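Local coordinates for lysosome-associated membrane glycoprotein 3 (Homo sapiens, PDB 4AKM) that takes part in the unfolded protein response and in fusion of lysosomes with autophagosomes, and is represented here by the membrane-proximal part of its luminal region, at residues A[2-7]-A[41-45]; A[22-26]-A[38-42]; A[77-82]-A[106-112]; A[98-102]-A[124-130]; A[113-119]-A[135-140]. Residue numbers count along the deposited sequence, not the author numbering.

Overall arrangement
All five contacts lie in a single all-beta domain, a beta prism built from two antiparallel sheets. Contact 2 joins strands 14-27 and 38-41; contact 1, its centre about 10 Å away, shares Asn41 and Ile42 with it and brings in strand 5-11. Contact 5 belongs to the same curled sheet, about 19 Å from contact 2 between centres. Contact 3 pairs strands 80-90 and 97-110 of the five-stranded sheet; contact 4, centres about 22 Å apart, sets strand 97-110 against the turn after strand 122-125. Contacts 1 and 2 close before the others open; contact 4 interleaves with both 3 and 5. Contacts 3 and 5, about 11 Å apart between centres, meet through Phe108 and Phe116, tying the sheets together.

Contact 1. Residues A[2-7]-A[41-45]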
# COMPACT_ATOMS: atom_id res chain seq x y z
N VAL A 2 1.46 15.09 -0.04
CA VAL A 2 1.13 13.68 -0.21
C VAL A 2 0.38 13.44 -1.52
O VAL A 2 -0.83 13.20 -1.53
CB VAL A 2 0.31 13.13 0.98
CG1 VAL A 2 0.18 11.61 0.89
CG2 VAL A 2 0.95 13.54 2.30
N LYS A 3 1.10 13.50 -2.64
CA LYS A 3 0.48 13.36 -3.95
C LYS A 3 0.06 11.91 -4.21
O LYS A 3 0.76 10.97 -3.84
CB LYS A 3 1.40 13.89 -5.06
CG LYS A 3 1.34 15.42 -5.25
CD LYS A 3 1.84 16.19 -4.02
CE LYS A 3 1.54 17.68 -4.10
NZ LYS A 3 1.97 18.41 -2.86
N THR A 4 -1.11 11.75 -4.82
CA THR A 4 -1.64 10.44 -5.13
C THR A 4 -0.94 9.84 -6.35
O THR A 4 -0.82 10.49 -7.39
CB THR A 4 -3.17 10.51 -5.38
OG1 THR A 4 -3.81 11.05 -4.22
CG2 THR A 4 -3.74 9.14 -5.67
N GLY A 5 -0.48 8.60 -6.22
CA GLY A 5 0.20 7.92 -7.31
C GLY A 5 -0.67 6.89 -7.99
O GLY A 5 -1.50 6.25 -7.33
N ILE A 6 -0.50 6.74 -9.30
CA ILE A 6 -1.25 5.73 -10.04
C ILE A 6 -0.34 4.56 -10.42
O ILE A 6 0.54 4.66 -11.29
CB ILE A 6 -1.94 6.33 -11.27
CG1 ILE A 6 -2.89 7.44 -10.85
CG2 ILE A 6 -2.71 5.25 -12.01
CD1 ILE A 6 -2.34 8.84 -11.06
N TYR A 7 -0.57 3.45 -9.74
CA TYR A 7 0.28 2.28 -9.86
C TYR A 7 -0.49 1.16 -10.50
O TYR A 7 -1.73 1.21 -10.59
CB TYR A 7 0.77 1.86 -8.48
CG TYR A 7 1.41 2.99 -7.72
CD1 TYR A 7 2.45 3.72 -8.28
CD2 TYR A 7 0.96 3.34 -6.46
CE1 TYR A 7 3.03 4.76 -7.59
CE2 TYR A 7 1.54 4.38 -5.76
CZ TYR A 7 2.57 5.08 -6.33
OH TYR A 7 3.14 6.12 -5.64
N ASN A 41 6.86 11.45 2.57
CA ASN A 41 5.86 11.30 1.53
C ASN A 41 6.37 10.46 0.36
O ASN A 41 7.38 10.81 -0.26
CB ASN A 41 5.42 12.67 1.04
CG ASN A 41 4.67 13.46 2.09
OD1 ASN A 41 4.50 13.00 3.23
ND2 ASN A 41 4.21 14.65 1.72
N ILE A 42 5.69 9.36 0.06
CA ILE A 42 6.01 8.64 -1.16
C ILE A 42 5.68 9.56 -2.32
O ILE A 42 4.52 9.93 -2.52
CB ILE A 42 5.26 7.29 -1.30
CG1 ILE A 42 5.96 6.18 -0.53
CG2 ILE A 42 5.19 6.87 -2.76
CD1 ILE A 42 5.90 6.31 0.97
N ASP A 43 6.71 9.99 -3.04
CA ASP A 43 6.55 10.82 -4.22
C ASP A 43 6.35 9.91 -5.44
O ASP A 43 7.27 9.22 -5.88
CB ASP A 43 7.77 11.74 -4.39
CG ASP A 43 7.82 12.43 -5.74
OD1 ASP A 43 6.80 12.50 -6.46
OD2 ASP A 43 8.92 12.93 -6.09
N PRO A 44 5.13 9.90 -5.97
CA PRO A 44 4.71 9.02 -7.07
C PRO A 44 5.47 9.19 -8.39
O PRO A 44 5.46 8.26 -9.19
CB PRO A 44 3.23 9.38 -7.26
CG PRO A 44 3.04 10.67 -6.57
CD PRO A 44 4.00 10.70 -5.45
N ASN A 45 6.09 10.34 -8.63
CA ASN A 45 6.86 10.52 -9.86
C ASN A 45 8.31 10.07 -9.72
O ASN A 45 9.11 10.19 -10.64
CB ASN A 45 6.75 11.95 -10.38
CG ASN A 45 5.42 12.22 -11.08
OD1 ASN A 45 4.77 11.30 -11.60
ND2 ASN A 45 5.01 13.49 -11.10
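Asn41, on strand 38-41, opens the contact by reaching toward the first modelled residue of the chain: its amide ND2 lies 3.5 Å from Val2 CG2, and the CA atoms of Val2 and Asn41 are 5.6 Å apart. The amide is anchored elsewhere, since Asn41 OD1 accepts a hydrogen bond from Gln24. Ile42 follows, with its CA-to-CB bond sideways to segment 2-7 and the end of its side chain leading away into the interior, where Phe64 lies; its CG2 still comes within 3.6 Å of Tyr7 OH. The loop that follows strand 38-41 runs in roughly the same direction as segment 2-7, the two being 35° apart, and the contact is mainly van der Waals packing around Pro44. This is loop-on-strand packing at the edge of the curled sheet of the LAMP beta prism, in which Gly5 and Tyr7 already pair through their backbones with Met21 and Ala19 of strand 14-27. The CA-to-CB bond of Asp43 points away from segment 2-7, and its OD1 accepts from Asn45 N at 3.1 Å, an Asx turn. The turn spans Pro44, the centre of the contact. Pro44 CG touches Lys3 O at 3.6 Å, and Pro44 CB sits 3.4 Å from Gly5 CA, so close that a beta carbon on Gly5 would clash with it and with the hydroxyl of Tyr7. Tyr7 OH in turn lies 3.6 Å from Pro44 CA.

Contact 2. Residues A[22-26]-A[38-42]; sequences GIQLI and RYFNI
Two extended segments run antiparallel at 157°, their axes approaching to 4.7 Å. Leu25 and Phe40 form a hydrogen-bonded pair (Leu25 N to Phe40 O 2.8 Å, Phe40 N to Leu25 O 2.9 Å), flanked by the non-hydrogen-bonded pairs Gln24-Asn41 and Ile26-Tyr39; Ile42 N to Ile23 O, 2.9 Å, continues the ladder. On one face, Gln24 is fully extended (chi1 and chi2 t) before its amide turns at chi3 77°, so that NE2 donates to Asn41 OD1 at 3.1 Å; Asn41 is m. Tyr39, also m, lays its ring alongside, with CE2 3.5 Å from Ile26 CG1 (Ile26 mp) and Gln24 OE1 at the ring edge. The other face is apolar: Leu25 (mt) meets Phe40 (chi1 t) through CD1 to CD2 at 4.4 Å, while Ile42 (mp) places CD1 3.7 Å from Ile23 CG2 (Ile23 mt) and 4.0 Å from Leu25 CG. Phe64 and Ala87 of the second sheet lie against this side: an antiparallel beta hairpin with one face turned into the beta-prism core.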
# COMPACT_ATOMS: atom_id res chain seq x y z
N GLY A 22 -2.16 7.83 -2.12
CA GLY A 22 -1.04 8.57 -1.60
C GLY A 22 -0.58 7.80 -0.39
O GLY A 22 -1.39 7.24 0.34
N ILE A 23 0.73 7.76 -0.19
CA ILE A 23 1.30 6.99 0.91
C ILE A 23 2.34 7.81 1.66
O ILE A 23 3.15 8.53 1.07
CB ILE A 23 1.87 5.64 0.42
CG1 ILE A 23 0.74 4.78 -0.15
CG2 ILE A 23 2.55 4.89 1.55
CD1 ILE A 23 1.21 3.71 -1.09
N GLN A 24 2.28 7.71 2.98
CA GLN A 24 3.14 8.45 3.87
C GLN A 24 3.74 7.45 4.85
O GLN A 24 3.07 6.49 5.26
CB GLN A 24 2.33 9.53 4.61
CG GLN A 24 3.16 10.53 5.40
CD GLN A 24 2.31 11.64 6.04
OE1 GLN A 24 1.65 11.43 7.05
NE2 GLN A 24 2.35 12.83 5.43
N LEU A 25 5.00 7.64 5.22
CA LEU A 25 5.62 6.80 6.23
C LEU A 25 5.97 7.67 7.43
O LEU A 25 6.59 8.71 7.28
CB LEU A 25 6.87 6.10 5.69
CG LEU A 25 6.61 4.99 4.67
CD1 LEU A 25 7.91 4.42 4.10
CD2 LEU A 25 5.76 3.88 5.28
N ILE A 26 5.55 7.24 8.62
CA ILE A 26 5.83 7.98 9.84
C ILE A 26 6.77 7.17 10.72
O ILE A 26 6.42 6.07 11.15
CB ILE A 26 4.53 8.28 10.64
CG1 ILE A 26 3.64 9.30 9.91
CG2 ILE A 26 4.86 8.78 12.04
CD1 ILE A 26 2.67 8.69 8.92
N ARG A 38 9.31 11.74 12.27
CA ARG A 38 9.79 12.01 10.93
C ARG A 38 8.74 11.56 9.91
O ARG A 38 8.25 10.43 9.95
CB ARG A 38 11.13 11.30 10.69
CG ARG A 38 12.00 11.95 9.62
CD ARG A 38 13.46 11.53 9.75
NE ARG A 38 14.01 11.88 11.06
CZ ARG A 38 15.28 11.68 11.43
NH1 ARG A 38 16.14 11.13 10.59
NH2 ARG A 38 15.68 12.03 12.65
N TYR A 39 8.36 12.47 9.02
CA TYR A 39 7.40 12.16 7.98
C TYR A 39 8.11 11.95 6.65
O TYR A 39 9.08 12.63 6.34
CB TYR A 39 6.35 13.27 7.87
CG TYR A 39 5.38 13.31 9.04
CD1 TYR A 39 5.73 13.87 10.26
CD2 TYR A 39 4.10 12.76 8.92
CE1 TYR A 39 4.84 13.89 11.33
CE2 TYR A 39 3.21 12.79 9.97
CZ TYR A 39 3.58 13.35 11.17
OH TYR A 39 2.68 13.37 12.22
N PHE A 40 7.63 10.99 5.87
CA PHE A 40 8.14 10.80 4.52
C PHE A 40 7.04 10.53 3.51
O PHE A 40 6.39 9.49 3.56
CB PHE A 40 9.18 9.69 4.43
CG PHE A 40 9.60 9.40 3.02
CD1 PHE A 40 10.48 10.25 2.37
CD2 PHE A 40 9.08 8.31 2.33
CE1 PHE A 40 10.86 10.01 1.06
CE2 PHE A 40 9.46 8.06 1.02
CZ PHE A 40 10.35 8.91 0.38
N ASN A 41 6.86 11.45 2.57
CA ASN A 41 5.86 11.30 1.53
C ASN A 41 6.37 10.46 0.36
O ASN A 41 7.38 10.81 -0.26
CB ASN A 41 5.42 12.67 1.04
CG ASN A 41 4.67 13.46 2.09
OD1 ASN A 41 4.50 13.00 3.23
ND2 ASN A 41 4.21 14.65 1.72
N ILE A 42 5.69 9.36 0.06
CA ILE A 42 6.01 8.64 -1.16
C ILE A 42 5.68 9.56 -2.32
O ILE A 42 4.52 9.93 -2.52
CB ILE A 42 5.26 7.29 -1.30
CG1 ILE A 42 5.96 6.18 -0.53
CG2 ILE A 42 5.19 6.87 -2.76
CD1 ILE A 42 5.90 6.31 0.97

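Contact 3. Residues A[77-82]-A[106-112]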
# COMPACT_ATOMS: atom_id res chain seq x y z
N GLU A 77 -12.24 -15.34 -1.80
CA GLU A 77 -13.30 -15.77 -2.72
C GLU A 77 -14.56 -16.26 -2.00
O GLU A 77 -14.56 -17.31 -1.35
CB GLU A 77 -12.78 -16.81 -3.73
CG GLU A 77 -13.86 -17.47 -4.58
CD GLU A 77 -14.79 -16.47 -5.26
OE1 GLU A 77 -14.30 -15.66 -6.08
OE2 GLU A 77 -16.00 -16.50 -4.97
N GLU A 78 -15.64 -15.48 -2.10
CA GLU A 78 -15.60 -14.17 -2.74
C GLU A 78 -14.98 -13.14 -1.80
O GLU A 78 -14.91 -13.37 -0.59
CB GLU A 78 -16.99 -13.75 -3.24
CG GLU A 78 -18.07 -13.73 -2.17
CD GLU A 78 -19.48 -13.63 -2.75
OE1 GLU A 78 -19.68 -14.09 -3.90
OE2 GLU A 78 -20.38 -13.11 -2.06
N SER A 79 -14.53 -12.02 -2.38
CA SER A 79 -13.78 -10.94 -1.72
C SER A 79 -12.26 -11.12 -1.70
O SER A 79 -11.74 -12.23 -1.64
CB SER A 79 -14.29 -10.63 -0.30
OG SER A 79 -13.80 -11.58 0.64
N TYR A 80 -11.57 -9.98 -1.78
CA TYR A 80 -10.12 -9.91 -1.67
C TYR A 80 -9.78 -8.80 -0.69
O TYR A 80 -10.65 -7.99 -0.34
CB TYR A 80 -9.49 -9.62 -3.04
CG TYR A 80 -9.92 -8.31 -3.66
CD1 TYR A 80 -11.11 -8.21 -4.37
CD2 TYR A 80 -9.14 -7.16 -3.53
CE1 TYR A 80 -11.51 -7.01 -4.94
CE2 TYR A 80 -9.54 -5.96 -4.09
CZ TYR A 80 -10.72 -5.89 -4.79
OH TYR A 80 -11.11 -4.69 -5.35
N TYR A 81 -8.53 -8.74 -0.26
CA TYR A 81 -8.11 -7.77 0.74
C TYR A 81 -6.60 -7.65 0.73
O TYR A 81 -5.91 -8.49 0.16
CB TYR A 81 -8.60 -8.19 2.13
CG TYR A 81 -8.27 -9.62 2.49
CD1 TYR A 81 -9.13 -10.66 2.15
CD2 TYR A 81 -7.10 -9.93 3.16
CE1 TYR A 81 -8.82 -11.97 2.47
CE2 TYR A 81 -6.79 -11.24 3.49
CZ TYR A 81 -7.65 -12.26 3.14
OH TYR A 81 -7.33 -13.56 3.47
N ILE A 82 -6.08 -6.60 1.36
CA ILE A 82 -4.64 -6.52 1.60
C ILE A 82 -4.34 -7.44 2.78
O ILE A 82 -4.87 -7.24 3.87
CB ILE A 82 -4.18 -5.09 1.93
CG1 ILE A 82 -4.20 -4.21 0.68
CG2 ILE A 82 -2.78 -5.11 2.53
CD1 ILE A 82 -4.15 -2.73 0.98
N VAL A 106 -6.47 -8.14 7.78
CA VAL A 106 -7.53 -8.04 6.80
C VAL A 106 -7.83 -6.57 6.59
O VAL A 106 -8.38 -5.89 7.47
CB VAL A 106 -8.79 -8.81 7.24
CG1 VAL A 106 -10.00 -8.35 6.44
CG2 VAL A 106 -8.57 -10.30 7.07
N MET A 107 -7.45 -6.06 5.42
CA MET A 107 -7.43 -4.63 5.19
C MET A 107 -7.98 -4.26 3.82
O MET A 107 -7.60 -4.84 2.81
CB MET A 107 -6.01 -4.10 5.36
CG MET A 107 -5.94 -2.59 5.41
SD MET A 107 -4.26 -1.99 5.67
CE MET A 107 -4.60 -0.27 6.07
N PHE A 108 -8.88 -3.28 3.82
CA PHE A 108 -9.56 -2.82 2.61
C PHE A 108 -10.27 -3.98 1.94
O PHE A 108 -10.27 -4.09 0.72
CB PHE A 108 -8.58 -2.18 1.61
CG PHE A 108 -7.90 -0.93 2.10
CD1 PHE A 108 -8.09 -0.47 3.39
CD2 PHE A 108 -7.09 -0.21 1.25
CE1 PHE A 108 -7.46 0.68 3.82
CE2 PHE A 108 -6.46 0.94 1.67
CZ PHE A 108 -6.64 1.39 2.96
N GLN A 109 -10.87 -4.85 2.74
CA GLN A 109 -11.55 -6.02 2.19
C GLN A 109 -12.73 -5.61 1.30
O GLN A 109 -13.57 -4.80 1.70
CB GLN A 109 -12.02 -6.96 3.30
CG GLN A 109 -12.50 -8.32 2.79
CD GLN A 109 -13.00 -9.22 3.90
OE1 GLN A 109 -13.20 -8.77 5.04
NE2 GLN A 109 -13.22 -10.49 3.59
N THR A 110 -12.78 -6.17 0.09
CA THR A 110 -13.74 -5.76 -0.92
C THR A 110 -14.24 -6.97 -1.71
O THR A 110 -13.46 -7.86 -2.04
CB THR A 110 -13.10 -4.79 -1.93
OG1 THR A 110 -12.51 -3.69 -1.22
CG2 THR A 110 -14.13 -4.27 -2.92
N ALA A 111 -15.54 -6.98 -2.01
CA ALA A 111 -16.14 -8.04 -2.83
C ALA A 111 -15.41 -8.15 -4.17
O ALA A 111 -15.12 -7.14 -4.81
CB ALA A 111 -17.62 -7.77 -3.05
N VAL A 112 -15.10 -9.38 -4.57
CA VAL A 112 -14.31 -9.61 -5.78
C VAL A 112 -15.02 -9.06 -7.02
O VAL A 112 -16.24 -9.21 -7.18
CB VAL A 112 -13.94 -11.11 -5.94
CG1 VAL A 112 -15.18 -11.98 -5.94
CG2 VAL A 112 -13.11 -11.33 -7.21
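This is an antiparallel pairing interrupted by a beta bulge, at the open end of the hairpin formed by strands 80-90 and 97-110, where the latter strand turns a corner. Tyr80 and Thr110 make a hydrogen-bonded pair, with Tyr80 N to Thr110 O at 2.9 Å and Thr110 N to Tyr80 O at 2.8 Å. Two residues further on, Ile82 pairs with Met107, through Ile82 N to Met107 O at 2.7 Å and a weak return bond from Met107 N to Ile82 O at 3.2 Å. The register therefore slips by one, the extra residue falling at Phe108 and Gln109. Phe108, with positive phi and psi (57/39), makes the corner, and its carbonyl O accepts from Thr110 OG1 at 3.0 Å.

Side chains pack around this irregular ladder. Thr110 CB sits over the Tyr80 ring in a CH-pi contact, 4.3 Å from the ring centroid, while Tyr80 OH bonds to the carbonyl of His114. Ile82 CB meets Met107 CB at 4.0 Å, and Ile82 CD1 touches Phe108 CD2 at 3.9 Å. Val106 CG2 lies over the face of Tyr81, 4.1 Å from its CE2. Just before strand 80-90, Ser79 OG accepts from Gln109 NE2 at 3.2 Å.

Phe108 stacks on Phe116 and packs against Val137 and Leu139: a bulged outer strand of the five-stranded sheet that turns a corner and packs on the other sheet of the beta prism.

Contact 4. Residues A[98-102]-A[124-130]; sequences YQGIK and LQLSAHL
No hydrogen bond links these two segments, although Gly100 and Ser127 bring their CA atoms within 4.7 Å. Segment 98-102 is a regular strand, Tyr98 and Lys102 pointing toward the other segment, Gln99 and Ile101 away. Gly100 is almost fully stretched (phi/psi -179/154); a beta carbon there would clash with Ser127 N. Strand 124-125 gives way to a turn at Leu126 (-88/-51; mt). Leu126 N and Ser127 N donate to Leu130 O, at 2.8 and 3.1 Å, and Ser127 OG (chi1 p) accepts from His129 N (3.2 Å) and Leu130 N (2.8 Å), an ST turn combined with an ST motif. Ser127 CB lies 3.5 Å from Gln99 O. Leu130 (tp) places CD2 3.6 Å from Gln99 CA; Lys102 (chi1 -98°, between wells, chi2 m) puts CG 3.3 Å from Gln125 O and CB 4.0 Å from Leu124 CD2 (Leu124 tp). This is turn-on-sheet packing between the beta prism's two sheets: the turn lies on the face carrying Tyr98 and Lys102, where Leu124 and Leu126 also reach Val85 and Ala87 of neighbouring strand 80-90.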
# COMPACT_ATOMS: atom_id res chain seq x y z
N TYR A 98 14.69 2.11 9.03
CA TYR A 98 13.54 1.65 9.79
C TYR A 98 12.75 0.72 8.90
O TYR A 98 12.61 0.96 7.70
CB TYR A 98 12.67 2.82 10.21
CG TYR A 98 13.35 3.79 11.15
CD1 TYR A 98 13.30 3.60 12.53
CD2 TYR A 98 14.04 4.89 10.66
CE1 TYR A 98 13.92 4.48 13.39
CE2 TYR A 98 14.66 5.77 11.52
CZ TYR A 98 14.60 5.56 12.88
OH TYR A 98 15.22 6.44 13.75
N GLN A 99 12.21 -0.35 9.47
CA GLN A 99 11.40 -1.24 8.67
C GLN A 99 10.41 -2.04 9.50
O GLN A 99 10.50 -2.10 10.72
CB GLN A 99 12.26 -2.17 7.82
CG GLN A 99 13.26 -2.98 8.59
CD GLN A 99 13.86 -4.07 7.74
OE1 GLN A 99 13.14 -4.80 7.07
NE2 GLN A 99 15.19 -4.17 7.74
N GLY A 100 9.45 -2.66 8.82
CA GLY A 100 8.46 -3.42 9.54
C GLY A 100 7.45 -4.08 8.64
O GLY A 100 7.20 -3.62 7.52
N ILE A 101 6.86 -5.16 9.14
CA ILE A 101 5.88 -5.91 8.38
C ILE A 101 4.72 -6.30 9.28
O ILE A 101 4.92 -6.79 10.39
CB ILE A 101 6.47 -7.20 7.76
CG1 ILE A 101 7.66 -6.88 6.86
CG2 ILE A 101 5.40 -7.97 6.98
CD1 ILE A 101 8.03 -8.00 5.90
N LYS A 102 3.51 -6.06 8.80
CA LYS A 102 2.31 -6.59 9.40
C LYS A 102 1.87 -7.77 8.56
O LYS A 102 1.59 -7.62 7.35
CB LYS A 102 1.23 -5.52 9.47
CG LYS A 102 1.13 -4.84 10.81
CD LYS A 102 0.24 -5.64 11.74
CE LYS A 102 -0.31 -4.76 12.85
NZ LYS A 102 -1.59 -5.30 13.39
N LEU A 124 -1.69 2.24 9.65
CA LEU A 124 -1.28 0.93 10.13
C LEU A 124 0.10 1.01 10.79
O LEU A 124 1.05 1.51 10.19
CB LEU A 124 -1.24 -0.05 8.97
CG LEU A 124 -1.10 -1.51 9.38
CD1 LEU A 124 -2.34 -1.92 10.16
CD2 LEU A 124 -0.89 -2.39 8.16
N GLN A 125 0.20 0.52 12.02
CA GLN A 125 1.51 0.41 12.66
C GLN A 125 2.21 -0.84 12.13
O GLN A 125 1.71 -1.95 12.31
CB GLN A 125 1.40 0.35 14.18
CG GLN A 125 1.28 1.71 14.86
CD GLN A 125 2.62 2.31 15.26
OE1 GLN A 125 3.67 1.96 14.72
NE2 GLN A 125 2.59 3.21 16.24
N LEU A 126 3.35 -0.65 11.47
CA LEU A 126 4.09 -1.77 10.89
C LEU A 126 5.06 -2.37 11.90
O LEU A 126 5.08 -3.59 12.10
CB LEU A 126 4.83 -1.32 9.63
CG LEU A 126 3.93 -0.72 8.54
CD1 LEU A 126 4.71 -0.44 7.29
CD2 LEU A 126 2.74 -1.63 8.25
N SER A 127 5.86 -1.52 12.52
CA SER A 127 6.68 -1.90 13.66
C SER A 127 6.28 -1.00 14.81
O SER A 127 5.22 -0.38 14.79
CB SER A 127 8.16 -1.70 13.35
OG SER A 127 8.48 -0.33 13.25
N ALA A 128 7.12 -0.94 15.83
CA ALA A 128 6.85 -0.09 16.99
C ALA A 128 7.18 1.37 16.70
O ALA A 128 6.67 2.27 17.36
CB ALA A 128 7.65 -0.59 18.18
N HIS A 129 8.03 1.60 15.70
CA HIS A 129 8.46 2.95 15.36
C HIS A 129 8.01 3.34 13.96
O HIS A 129 8.06 4.51 13.58
CB HIS A 129 9.99 3.08 15.42
CG HIS A 129 10.57 2.73 16.75
ND1 HIS A 129 11.10 1.49 17.03
CD2 HIS A 129 10.71 3.46 17.89
CE1 HIS A 129 11.54 1.46 18.28
NE2 HIS A 129 11.32 2.65 18.82
N LEU A 130 7.60 2.36 13.17
CA LEU A 130 7.27 2.62 11.78
C LEU A 130 5.79 2.44 11.52
O LEU A 130 5.19 1.44 11.89
CB LEU A 130 8.10 1.74 10.84
CG LEU A 130 7.78 1.91 9.35
CD1 LEU A 130 8.11 3.31 8.87
CD2 LEU A 130 8.48 0.86 8.50

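Contact 5. Residues A[113-119]-A[135-140]; sequences GHSFKCV and TDVQLQ
The strands 116-118 and 137-140 run antiparallel at 171°, their axes 4.5 Å apart at closest, and nearly every facing backbone group is paired. Phe116 and Leu139 exchange two hydrogen bonds, Phe116 N to Leu139 O and Leu139 N to Phe116 O, each 2.9 Å. Cys118 N donates to Val137 O at 2.8 Å, and Val137 N returns to Cys118 O at 3.1 Å. Between these rungs lies the non-hydrogen-bonded pair Lys117-Gln138, CA atoms 4.3 Å apart; Gln138 CA approaches Phe116 O at 3.1 Å, and Lys117 CA approaches Val137 O at 3.3 Å, both CA-H...O contacts. The ladder ends in a weak bond of 3.4 Å from Asp136 N to Val119 O, where Asp136 (phi/psi 54/34) turns the chain out of the preceding strand.

At the other end Gln140 (tt) is satisfied outside the pair: OE1 accepts from Gly150 N and NE2 donates to Asp143 O. Its CG lies 3.3 Å from His114 O, which accepts from Tyr80 OH.

Phe116 (t), Cys118 (t), Val137 (t) and Leu139 (pp) share one face, Lys117 (ttt) and Gln138 (tt) the opposite one; Phe116 CB meets Leu139 CD1 at 4.0 Å. Phe108 stacks on Phe116, and Cys118 is disulfide-bonded to Cys155, placing strand 116-118 beside strand 137-141, which pairs on with strand 14-27, at the disulfide-linked C-terminal side of the LAMP beta prism.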
# COMPACT_ATOMS: atom_id res chain seq x y z
N GLY A 113 -14.27 -8.41 -7.90
CA GLY A 113 -14.83 -7.78 -9.08
C GLY A 113 -15.18 -6.32 -8.85
O GLY A 113 -15.40 -5.57 -9.80
N HIS A 114 -15.25 -5.93 -7.58
CA HIS A 114 -15.47 -4.53 -7.22
C HIS A 114 -14.14 -3.82 -6.99
O HIS A 114 -13.07 -4.43 -7.07
CB HIS A 114 -16.34 -4.43 -5.96
CG HIS A 114 -17.75 -4.87 -6.16
ND1 HIS A 114 -18.77 -4.51 -5.30
CD2 HIS A 114 -18.33 -5.64 -7.12
CE1 HIS A 114 -19.91 -5.04 -5.72
NE2 HIS A 114 -19.67 -5.73 -6.82
N SER A 115 -14.20 -2.53 -6.71
CA SER A 115 -13.01 -1.77 -6.35
C SER A 115 -13.16 -1.19 -4.96
O SER A 115 -14.27 -0.99 -4.48
CB SER A 115 -12.75 -0.66 -7.37
OG SER A 115 -13.81 0.28 -7.39
N PHE A 116 -12.04 -0.94 -4.29
CA PHE A 116 -12.08 -0.32 -2.98
C PHE A 116 -11.74 1.15 -3.08
O PHE A 116 -10.74 1.52 -3.69
CB PHE A 116 -11.12 -1.01 -2.02
CG PHE A 116 -11.22 -0.51 -0.60
CD1 PHE A 116 -12.18 -1.01 0.26
CD2 PHE A 116 -10.36 0.47 -0.14
CE1 PHE A 116 -12.27 -0.54 1.56
CE2 PHE A 116 -10.45 0.93 1.15
CZ PHE A 116 -11.41 0.43 2.00
N LYS A 117 -12.58 1.98 -2.47
CA LYS A 117 -12.31 3.40 -2.40
C LYS A 117 -12.25 3.83 -0.95
O LYS A 117 -13.05 3.39 -0.13
CB LYS A 117 -13.40 4.19 -3.13
CG LYS A 117 -13.20 5.69 -3.09
CD LYS A 117 -14.39 6.41 -3.67
CE LYS A 117 -14.27 7.91 -3.47
NZ LYS A 117 -13.16 8.50 -4.26
N CYS A 118 -11.28 4.70 -0.63
CA CYS A 118 -11.18 5.28 0.70
C CYS A 118 -10.28 6.50 0.70
O CYS A 118 -9.07 6.40 0.91
CB CYS A 118 -10.68 4.27 1.72
SG CYS A 118 -10.91 4.80 3.42
N VAL A 119 -10.90 7.65 0.48
CA VAL A 119 -10.22 8.93 0.45
C VAL A 119 -9.80 9.33 1.87
O VAL A 119 -8.84 10.08 2.07
CB VAL A 119 -11.15 9.99 -0.19
CG1 VAL A 119 -12.59 9.78 0.29
CG2 VAL A 119 -10.67 11.41 0.09
N THR A 135 -3.98 7.45 1.71
CA THR A 135 -4.95 8.51 1.49
C THR A 135 -5.39 8.47 0.04
O THR A 135 -4.67 7.95 -0.79
CB THR A 135 -4.32 9.89 1.81
OG1 THR A 135 -5.30 10.91 1.63
CG2 THR A 135 -3.17 10.17 0.89
N ASP A 136 -6.57 8.99 -0.27
CA ASP A 136 -7.03 9.06 -1.67
C ASP A 136 -6.99 7.71 -2.39
O ASP A 136 -6.72 7.63 -3.58
CB ASP A 136 -6.22 10.09 -2.45
CG ASP A 136 -6.58 11.50 -2.06
OD1 ASP A 136 -7.77 11.84 -2.14
OD2 ASP A 136 -5.67 12.26 -1.66
N VAL A 137 -7.26 6.65 -1.63
CA VAL A 137 -7.16 5.30 -2.13
C VAL A 137 -8.31 4.91 -3.05
O VAL A 137 -9.48 5.03 -2.69
CB VAL A 137 -7.13 4.29 -0.96
CG1 VAL A 137 -7.11 2.86 -1.48
CG2 VAL A 137 -5.94 4.55 -0.05
N GLN A 138 -7.97 4.45 -4.25
CA GLN A 138 -8.86 3.63 -5.03
C GLN A 138 -8.06 2.52 -5.69
O GLN A 138 -7.17 2.79 -6.48
CB GLN A 138 -9.61 4.43 -6.09
CG GLN A 138 -10.62 3.59 -6.85
CD GLN A 138 -11.72 4.42 -7.47
OE1 GLN A 138 -11.72 5.65 -7.37
NE2 GLN A 138 -12.67 3.75 -8.11
N LEU A 139 -8.39 1.27 -5.38
CA LEU A 139 -7.63 0.15 -5.90
C LEU A 139 -8.52 -1.02 -6.29
O LEU A 139 -9.72 -1.03 -6.01
CB LEU A 139 -6.56 -0.30 -4.90
CG LEU A 139 -6.95 -0.68 -3.47
CD1 LEU A 139 -7.51 -2.10 -3.38
CD2 LEU A 139 -5.75 -0.52 -2.54
N GLN A 140 -7.91 -2.00 -6.95
CA GLN A 140 -8.59 -3.21 -7.37
C GLN A 140 -7.53 -4.26 -7.70
O GLN A 140 -6.47 -3.93 -8.24
CB GLN A 140 -9.48 -2.94 -8.58
CG GLN A 140 -10.37 -4.11 -8.98
CD GLN A 140 -11.48 -3.71 -9.93
OE1 GLN A 140 -11.87 -2.54 -9.99
NE2 GLN A 140 -12.01 -4.67 -10.68